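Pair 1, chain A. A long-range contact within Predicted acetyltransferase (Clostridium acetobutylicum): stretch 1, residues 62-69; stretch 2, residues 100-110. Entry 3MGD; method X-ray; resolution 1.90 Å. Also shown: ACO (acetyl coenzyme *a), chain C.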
# COMPACT_ATOMS: atom_id res chain seq x y z
N ILE A 62 17.64 18.44 13.26
CA ILE A 62 16.43 18.21 12.46
C ILE A 62 15.19 18.71 13.20
O ILE A 62 14.91 18.30 14.32
CB ILE A 62 16.28 16.74 12.05
CG1 ILE A 62 17.44 16.31 11.16
CG2 ILE A 62 14.97 16.55 11.29
CD1 ILE A 62 17.44 14.83 10.83
N ILE A 63 14.47 19.62 12.55
CA ILE A 63 13.23 20.18 13.06
C ILE A 63 12.01 19.38 12.58
O ILE A 63 11.04 19.22 13.32
CB ILE A 63 13.06 21.62 12.56
CG1 ILE A 63 14.20 22.50 13.09
CG2 ILE A 63 11.72 22.19 12.96
CD1 ILE A 63 14.21 22.60 14.60
N ALA A 64 12.05 18.92 11.33
CA ALA A 64 10.92 18.16 10.79
C ALA A 64 11.39 17.14 9.74
O ALA A 64 12.46 17.29 9.14
CB ALA A 64 9.88 19.09 10.19
N THR A 65 10.61 16.09 9.57
CA THR A 65 10.83 15.15 8.48
C THR A 65 9.51 14.91 7.77
O THR A 65 8.44 15.21 8.31
CB THR A 65 11.32 13.79 9.00
OG1 THR A 65 10.31 13.22 9.86
CG2 THR A 65 12.62 13.93 9.78
N ALA A 66 9.58 14.35 6.56
CA ALA A 66 8.39 13.97 5.80
C ALA A 66 8.87 13.08 4.66
O ALA A 66 9.82 13.43 3.97
CB ALA A 66 7.71 15.19 5.23
N ALA A 67 8.25 11.92 4.48
CA ALA A 67 8.72 11.02 3.41
C ALA A 67 7.61 10.58 2.48
O ALA A 67 6.42 10.63 2.81
CB ALA A 67 9.43 9.80 3.98
N ILE A 68 8.01 10.13 1.29
CA ILE A 68 7.07 9.52 0.37
C ILE A 68 7.74 8.26 -0.15
O ILE A 68 8.92 8.29 -0.50
CB ILE A 68 6.66 10.49 -0.78
CG1 ILE A 68 5.57 9.87 -1.66
CG2 ILE A 68 7.88 10.96 -1.60
CD1 ILE A 68 4.82 10.88 -2.50
N ALA A 69 6.99 7.16 -0.11
CA ALA A 69 7.43 5.87 -0.65
C ALA A 69 6.64 5.57 -1.91
O ALA A 69 5.44 5.86 -1.98
CB ALA A 69 7.18 4.76 0.38
N GLY A 100 2.93 25.63 9.70
CA GLY A 100 2.76 25.24 8.31
C GLY A 100 3.91 24.39 7.77
O GLY A 100 4.03 24.19 6.56
N ILE A 101 4.74 23.87 8.67
CA ILE A 101 5.89 23.08 8.22
C ILE A 101 5.48 21.78 7.54
O ILE A 101 5.90 21.49 6.42
CB ILE A 101 6.89 22.80 9.35
CG1 ILE A 101 7.49 24.11 9.85
CG2 ILE A 101 7.98 21.85 8.87
CD1 ILE A 101 8.44 23.91 11.02
N ALA A 102 4.66 20.98 8.22
CA ALA A 102 4.15 19.75 7.62
C ALA A 102 3.39 20.04 6.32
O ALA A 102 3.54 19.31 5.34
CB ALA A 102 3.29 18.98 8.62
N THR A 103 2.59 21.10 6.29
CA THR A 103 1.84 21.46 5.07
C THR A 103 2.77 21.77 3.88
O THR A 103 2.53 21.32 2.75
CB THR A 103 0.86 22.64 5.32
OG1 THR A 103 -0.12 22.23 6.29
CG2 THR A 103 0.15 23.05 4.04
N GLY A 104 3.83 22.53 4.14
CA GLY A 104 4.83 22.81 3.12
C GLY A 104 5.60 21.56 2.72
O GLY A 104 5.99 21.41 1.56
N MSE A 105 5.83 20.65 3.66
CA MSE A 105 6.44 19.36 3.33
C MSE A 105 5.56 18.57 2.36
O MSE A 105 6.06 17.96 1.42
CB MSE A 105 6.67 18.51 4.59
CG MSE A 105 7.82 18.95 5.46
SE MSE A 105 9.52 18.78 4.53
CE MSE A 105 10.67 18.34 6.05
N LEU A 106 4.25 18.57 2.60
CA LEU A 106 3.32 17.90 1.69
C LEU A 106 3.50 18.42 0.26
O LEU A 106 3.45 17.64 -0.68
CB LEU A 106 1.86 18.05 2.15
CG LEU A 106 1.46 17.28 3.42
CD1 LEU A 106 0.12 17.76 3.98
CD2 LEU A 106 1.41 15.79 3.11
N ASP A 107 3.70 19.73 0.10
CA ASP A 107 3.94 20.28 -1.24
C ASP A 107 5.17 19.65 -1.87
O ASP A 107 5.16 19.30 -3.06
CB ASP A 107 4.11 21.81 -1.23
CG ASP A 107 2.83 22.56 -0.85
OD1 ASP A 107 1.72 22.04 -1.08
OD2 ASP A 107 2.95 23.69 -0.34
N ARG A 108 6.24 19.51 -1.09
CA ARG A 108 7.47 18.92 -1.62
C ARG A 108 7.28 17.46 -1.99
O ARG A 108 7.84 16.98 -2.97
CB ARG A 108 8.63 19.05 -0.62
CG ARG A 108 9.01 20.48 -0.30
CD ARG A 108 10.24 20.50 0.61
NE ARG A 108 10.66 21.86 0.95
CZ ARG A 108 11.49 22.60 0.22
NH1 ARG A 108 12.01 22.13 -0.92
NH2 ARG A 108 11.81 23.82 0.62
N LEU A 109 6.48 16.74 -1.20
CA LEU A 109 6.24 15.32 -1.48
C LEU A 109 5.39 15.13 -2.72
O LEU A 109 5.64 14.23 -3.52
CB LEU A 109 5.62 14.61 -0.28
CG LEU A 109 6.51 14.59 0.98
CD1 LEU A 109 5.76 13.94 2.13
CD2 LEU A 109 7.82 13.87 0.72
N VAL A 110 4.38 15.97 -2.88
CA VAL A 110 3.57 15.96 -4.09
C VAL A 110 4.47 16.18 -5.30
O VAL A 110 4.29 15.55 -6.35
CB VAL A 110 2.46 17.04 -4.02
CG1 VAL A 110 1.95 17.39 -5.41
CG2 VAL A 110 1.34 16.55 -3.10
N1A ACO C . -2.51 29.85 8.62
C2A ACO C . -3.37 29.42 9.63
N3A ACO C . -3.14 28.18 10.28
C4A ACO C . -2.00 27.37 9.87
C5A ACO C . -1.12 27.81 8.84
C6A ACO C . -1.35 29.03 8.20
N6A ACO C . -0.46 29.48 7.16
N7A ACO C . -0.09 26.82 8.65
C8A ACO C . -0.33 25.80 9.55
N9A ACO C . -1.53 26.11 10.30
C1B ACO C . -2.02 25.32 11.42
C2B ACO C . -3.05 24.39 10.75
O2B ACO C . -4.14 24.89 10.05
C3B ACO C . -3.25 23.34 11.82
O3B ACO C . -4.21 23.57 12.83
P3B ACO C . -5.72 23.06 12.73
O7A ACO C . -6.58 23.94 13.70
O8A ACO C . -5.80 21.58 13.15
O9A ACO C . -6.24 23.21 11.31
C4B ACO C . -1.77 23.13 12.29
O4B ACO C . -1.21 24.50 12.27
C5B ACO C . -0.87 22.02 11.78
O5B ACO C . -0.45 22.26 10.46
P1A ACO C . 1.09 22.28 10.10
O1A ACO C . 1.84 23.42 10.80
O2A ACO C . 1.20 22.33 8.58
O3A ACO C . 1.63 20.88 10.60
P2A ACO C . 2.80 20.70 11.67
O4A ACO C . 2.41 21.21 13.09
O5A ACO C . 4.09 21.28 11.16
O6A ACO C . 3.08 19.15 11.74
CBP ACO C . 2.42 16.90 12.35
CCP ACO C . 2.00 18.26 11.81
CDP ACO C . 1.28 15.90 12.20
CEP ACO C . 3.63 16.46 11.60
CAP ACO C . 2.74 17.05 13.88
OAP ACO C . 1.63 17.43 14.62
C9P ACO C . 3.50 15.89 14.49
O9P ACO C . 4.71 15.73 14.32
N8P ACO C . 2.72 14.99 15.30
C7P ACO C . 3.34 13.79 15.88
C6P ACO C . 3.76 12.82 14.84
C5P ACO C . 2.65 12.57 13.85
O5P ACO C . 1.49 12.38 14.24
N4P ACO C . 2.98 12.62 12.46
C3P ACO C . 2.06 12.16 11.45
C2P ACO C . 1.97 10.66 11.25
S1P ACO C . 0.95 10.17 9.89
C ACO C . 1.78 10.22 8.43
O ACO C . 2.96 10.55 8.42
CH3 ACO C . 1.06 10.00 7.17

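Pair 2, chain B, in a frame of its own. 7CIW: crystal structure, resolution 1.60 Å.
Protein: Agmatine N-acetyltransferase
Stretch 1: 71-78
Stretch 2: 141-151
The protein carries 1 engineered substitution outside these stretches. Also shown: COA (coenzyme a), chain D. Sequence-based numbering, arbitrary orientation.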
# COMPACT_ATOMS: atom_id res chain seq x y z
N ILE B 71 -11.46 2.75 -14.19
CA ILE B 71 -10.96 2.18 -12.95
C ILE B 71 -11.66 2.84 -11.78
O ILE B 71 -11.68 4.07 -11.67
CB ILE B 71 -9.43 2.34 -12.85
CG1 ILE B 71 -8.74 1.56 -13.96
CG2 ILE B 71 -8.94 1.90 -11.46
CD1 ILE B 71 -7.28 1.95 -14.15
N VAL B 72 -12.25 2.02 -10.90
CA VAL B 72 -12.93 2.52 -9.71
C VAL B 72 -12.26 2.05 -8.43
O VAL B 72 -12.66 2.49 -7.34
CB VAL B 72 -14.43 2.13 -9.72
CG1 VAL B 72 -15.14 2.86 -10.84
CG2 VAL B 72 -14.61 0.62 -9.88
N ALA B 73 -11.26 1.18 -8.52
CA ALA B 73 -10.51 0.75 -7.35
C ALA B 73 -9.21 0.13 -7.83
O ALA B 73 -9.13 -0.36 -8.96
CB ALA B 73 -11.30 -0.24 -6.49
N ALA B 74 -8.19 0.15 -6.98
CA ALA B 74 -6.90 -0.39 -7.39
C ALA B 74 -6.12 -0.87 -6.18
O ALA B 74 -6.24 -0.31 -5.09
CB ALA B 74 -6.06 0.64 -8.15
N VAL B 75 -5.29 -1.89 -6.40
CA VAL B 75 -4.34 -2.35 -5.39
C VAL B 75 -2.99 -2.56 -6.05
O VAL B 75 -2.90 -3.05 -7.19
CB VAL B 75 -4.86 -3.64 -4.69
CG1 VAL B 75 -5.00 -4.81 -5.68
CG2 VAL B 75 -3.99 -4.00 -3.46
N VAL B 76 -1.93 -2.13 -5.37
CA VAL B 76 -0.57 -2.27 -5.86
C VAL B 76 0.18 -3.08 -4.82
O VAL B 76 0.19 -2.72 -3.64
CB VAL B 76 0.10 -0.90 -6.08
CG1 VAL B 76 1.58 -1.08 -6.40
CG2 VAL B 76 -0.60 -0.14 -7.19
N ALA B 77 0.78 -4.19 -5.25
CA ALA B 77 1.51 -5.06 -4.33
C ALA B 77 2.80 -5.51 -4.99
O ALA B 77 2.92 -5.51 -6.22
CB ALA B 77 0.66 -6.26 -3.90
N GLY B 78 3.78 -5.88 -4.17
CA GLY B 78 5.01 -6.43 -4.69
C GLY B 78 5.77 -7.23 -3.66
O GLY B 78 5.49 -7.17 -2.46
N ASN B 141 -17.22 -3.18 -0.29
CA ASN B 141 -16.19 -4.21 -0.14
C ASN B 141 -15.34 -4.38 -1.41
O ASN B 141 -14.81 -5.46 -1.68
CB ASN B 141 -16.80 -5.56 0.27
CG ASN B 141 -15.76 -6.55 0.76
OD1 ASN B 141 -15.01 -6.27 1.70
ND2 ASN B 141 -15.69 -7.70 0.11
N LEU B 142 -15.16 -3.31 -2.19
CA LEU B 142 -14.20 -3.41 -3.29
C LEU B 142 -12.78 -3.51 -2.76
O LEU B 142 -11.94 -4.22 -3.34
CB LEU B 142 -14.33 -2.20 -4.22
CG LEU B 142 -15.60 -2.10 -5.07
CD1 LEU B 142 -15.40 -1.07 -6.17
CD2 LEU B 142 -15.96 -3.46 -5.64
N GLY B 143 -12.47 -2.81 -1.68
CA GLY B 143 -11.15 -2.96 -1.08
C GLY B 143 -10.88 -4.39 -0.67
O GLY B 143 -9.83 -4.96 -0.99
N GLY B 144 -11.85 -5.01 0.01
CA GLY B 144 -11.67 -6.39 0.43
C GLY B 144 -11.54 -7.34 -0.74
O GLY B 144 -10.75 -8.29 -0.70
N ARG B 145 -12.32 -7.12 -1.80
CA ARG B 145 -12.21 -7.98 -2.97
C ARG B 145 -10.83 -7.90 -3.60
O ARG B 145 -10.25 -8.92 -3.98
CB ARG B 145 -13.30 -7.63 -3.99
CG ARG B 145 -14.70 -8.01 -3.53
CD ARG B 145 -15.12 -9.33 -4.12
NE ARG B 145 -14.13 -10.36 -3.84
CZ ARG B 145 -14.27 -11.33 -2.95
NH1 ARG B 145 -15.40 -11.42 -2.26
NH2 ARG B 145 -13.30 -12.20 -2.76
N LEU B 146 -10.27 -6.68 -3.71
CA LEU B 146 -8.93 -6.55 -4.26
C LEU B 146 -7.88 -7.18 -3.35
O LEU B 146 -6.95 -7.83 -3.84
CB LEU B 146 -8.60 -5.07 -4.52
CG LEU B 146 -9.40 -4.48 -5.68
CD1 LEU B 146 -9.15 -2.99 -5.79
CD2 LEU B 146 -9.01 -5.17 -6.97
N MET B 147 -8.00 -7.00 -2.02
CA MET B 147 -7.07 -7.67 -1.11
C MET B 147 -7.15 -9.19 -1.22
O MET B 147 -6.13 -9.88 -1.16
CB MET B 147 -7.33 -7.22 0.34
CG MET B 147 -7.02 -5.75 0.58
SD MET B 147 -5.28 -5.33 0.42
CE MET B 147 -4.56 -6.16 1.84
N GLU B 148 -8.36 -9.73 -1.39
CA GLU B 148 -8.48 -11.17 -1.59
C GLU B 148 -7.81 -11.60 -2.90
O GLU B 148 -7.19 -12.66 -2.97
CB GLU B 148 -9.95 -11.59 -1.57
CG GLU B 148 -10.58 -11.41 -0.19
CD GLU B 148 -10.32 -12.59 0.74
OE1 GLU B 148 -9.51 -13.48 0.37
OE2 GLU B 148 -10.92 -12.64 1.84
N THR B 149 -7.93 -10.77 -3.94
CA THR B 149 -7.26 -11.08 -5.20
C THR B 149 -5.76 -11.13 -5.02
O THR B 149 -5.08 -12.01 -5.57
CB THR B 149 -7.66 -10.05 -6.26
OG1 THR B 149 -9.08 -10.03 -6.38
CG2 THR B 149 -7.03 -10.38 -7.61
N VAL B 150 -5.21 -10.19 -4.25
CA VAL B 150 -3.78 -10.19 -3.97
C VAL B 150 -3.39 -11.44 -3.20
O VAL B 150 -2.36 -12.06 -3.49
CB VAL B 150 -3.39 -8.92 -3.21
CG1 VAL B 150 -1.95 -9.03 -2.69
CG2 VAL B 150 -3.56 -7.71 -4.13
N ALA B 151 -4.18 -11.82 -2.19
CA ALA B 151 -3.85 -13.01 -1.42
C ALA B 151 -3.78 -14.25 -2.31
O ALA B 151 -2.90 -15.09 -2.13
CB ALA B 151 -4.87 -13.24 -0.30
N1A COA D . -13.86 7.78 4.65
C2A COA D . -15.01 7.64 5.37
N3A COA D . -15.62 6.41 5.47
C4A COA D . -15.10 5.34 4.86
C5A COA D . -13.97 5.48 4.15
C6A COA D . -13.35 6.71 4.06
N6A COA D . -12.13 7.35 3.41
N7A COA D . -13.61 4.28 3.62
C8A COA D . -14.53 3.38 4.00
N9A COA D . -15.42 4.02 4.76
C1B COA D . -16.56 3.66 5.37
C2B COA D . -17.51 3.15 4.26
O2B COA D . -18.23 4.25 3.58
C3B COA D . -18.31 2.24 4.86
O3B COA D . -19.33 2.81 5.73
P3B COA D . -20.88 3.15 5.24
O7A COA D . -21.31 2.18 4.15
O8A COA D . -21.82 3.14 6.45
O9A COA D . -20.82 4.56 4.67
C4B COA D . -17.32 1.50 5.93
O4B COA D . -16.36 2.37 6.23
C5B COA D . -16.77 0.21 5.38
O5B COA D . -16.40 0.43 4.03
P1A COA D . -15.31 -0.59 3.26
O1A COA D . -14.53 -1.48 4.22
O2A COA D . -16.04 -1.37 2.18
O3A COA D . -14.22 0.44 2.59
P2A COA D . -13.69 0.45 1.04
O4A COA D . -14.80 0.86 0.11
O5A COA D . -13.08 -0.89 0.70
O6A COA D . -12.56 1.65 1.12
CBP COA D . -10.36 2.31 1.43
CCP COA D . -11.50 1.50 2.01
CDP COA D . -9.87 1.57 0.14
CEP COA D . -9.22 2.40 2.45
CAP COA D . -10.88 3.71 1.15
OAP COA D . -11.18 4.34 2.37
C9P COA D . -9.89 4.61 0.38
O9P COA D . -9.69 4.51 -0.79
N8P COA D . -9.19 5.64 1.13
C7P COA D . -8.27 6.58 0.48
C6P COA D . -6.83 5.99 0.15
C5P COA D . -6.35 5.33 1.42
O5P COA D . -6.29 5.91 2.47
N4P COA D . -5.94 3.90 1.27
C3P COA D . -5.49 3.06 2.37
C2P COA D . -4.15 3.50 2.96
S1P COA D . -3.81 2.12 4.10

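The sharpest difference is how bulk is shared around the helix position A:Leu109, matched by B:Val150. Pair 2 has the larger residue at the middle strand position, B:Val75 for A:Ala66, but the smaller one two residues on, B:Ala77 for A:Ile68. The helix residue is also shorter in pair 2. A:Ala66 CB lies 3.9 Å from A:Leu109 CD1, while B:Val75 CG1 lies 3.6 Å from B:Val150 CG2. At the later strand position, A:Ile68 CG2 packs 3.7 Å from A:Leu109 CD2; B:Ala77 CB is 4.0 Å from B:Val150 CG1. A:Leu109 also reaches the strand backbone, with CD1 3.4 Å from A:Ala67 O. It is the most covered residue of pair 1.

The frame beneath these changes is the same. A strand and a helix run in roughly the same direction, at 29° in pair 1 and 33° in pair 2. Their axes approach to 8.5 and 8.4 Å. The central backbones superpose with an RMSD of 0.6 Å. No hydrogen bond crosses between the stretches in either pair; the side-chain contacts are apolar. The buried area is similar, 393 and 360 Å².

At the start of the helix the two solutions are close. A:Ile101 matches B:Leu142, and both face a strand alanine. A:Ala64 CB is 3.6 Å from A:Ile101 CG2, whereas B:Ala73 CB is 4.2 Å from B:Leu142 CD1. The next helix residue to face the strand is A:Met105, a selenomethionine, matched by B:Leu146. Their side-chain centres fall 0.3 Å apart. A:Ala66 CB meets A:Met105 CB at 3.5 Å. With B:Val75 the contact is from its CG1 to B:Leu146 CB, at 3.8 Å. The CA atoms of A:Ala66 and A:Met105 are 6.2 Å apart, and those of B:Val75 and B:Leu146 are 6.3 Å apart, so the larger valine is accommodated with almost the same backbone spacing. B:Val75 CG2 also comes within 4.3 Å of B:Met147 SD; the matching A:Leu106 makes no contact with its strand.

Both helix starts also hold a cofactor. A:Gly100 N donates to ACO O1A at 2.7 Å, and B:Asn141 N to COA O2A at 3.3 Å. Two positions on, A:Ala102 N bonds ACO O5A at 3.0 Å; the matching bond from B:Gly143 N to COA O5A, at 3.1 Å, is weak. A:Thr103 adds two bonds to ACO O2A, from N at 2.9 Å and from OG1 at 2.6 Å. Its match, B:Gly144, has no side chain to offer a hydroxyl.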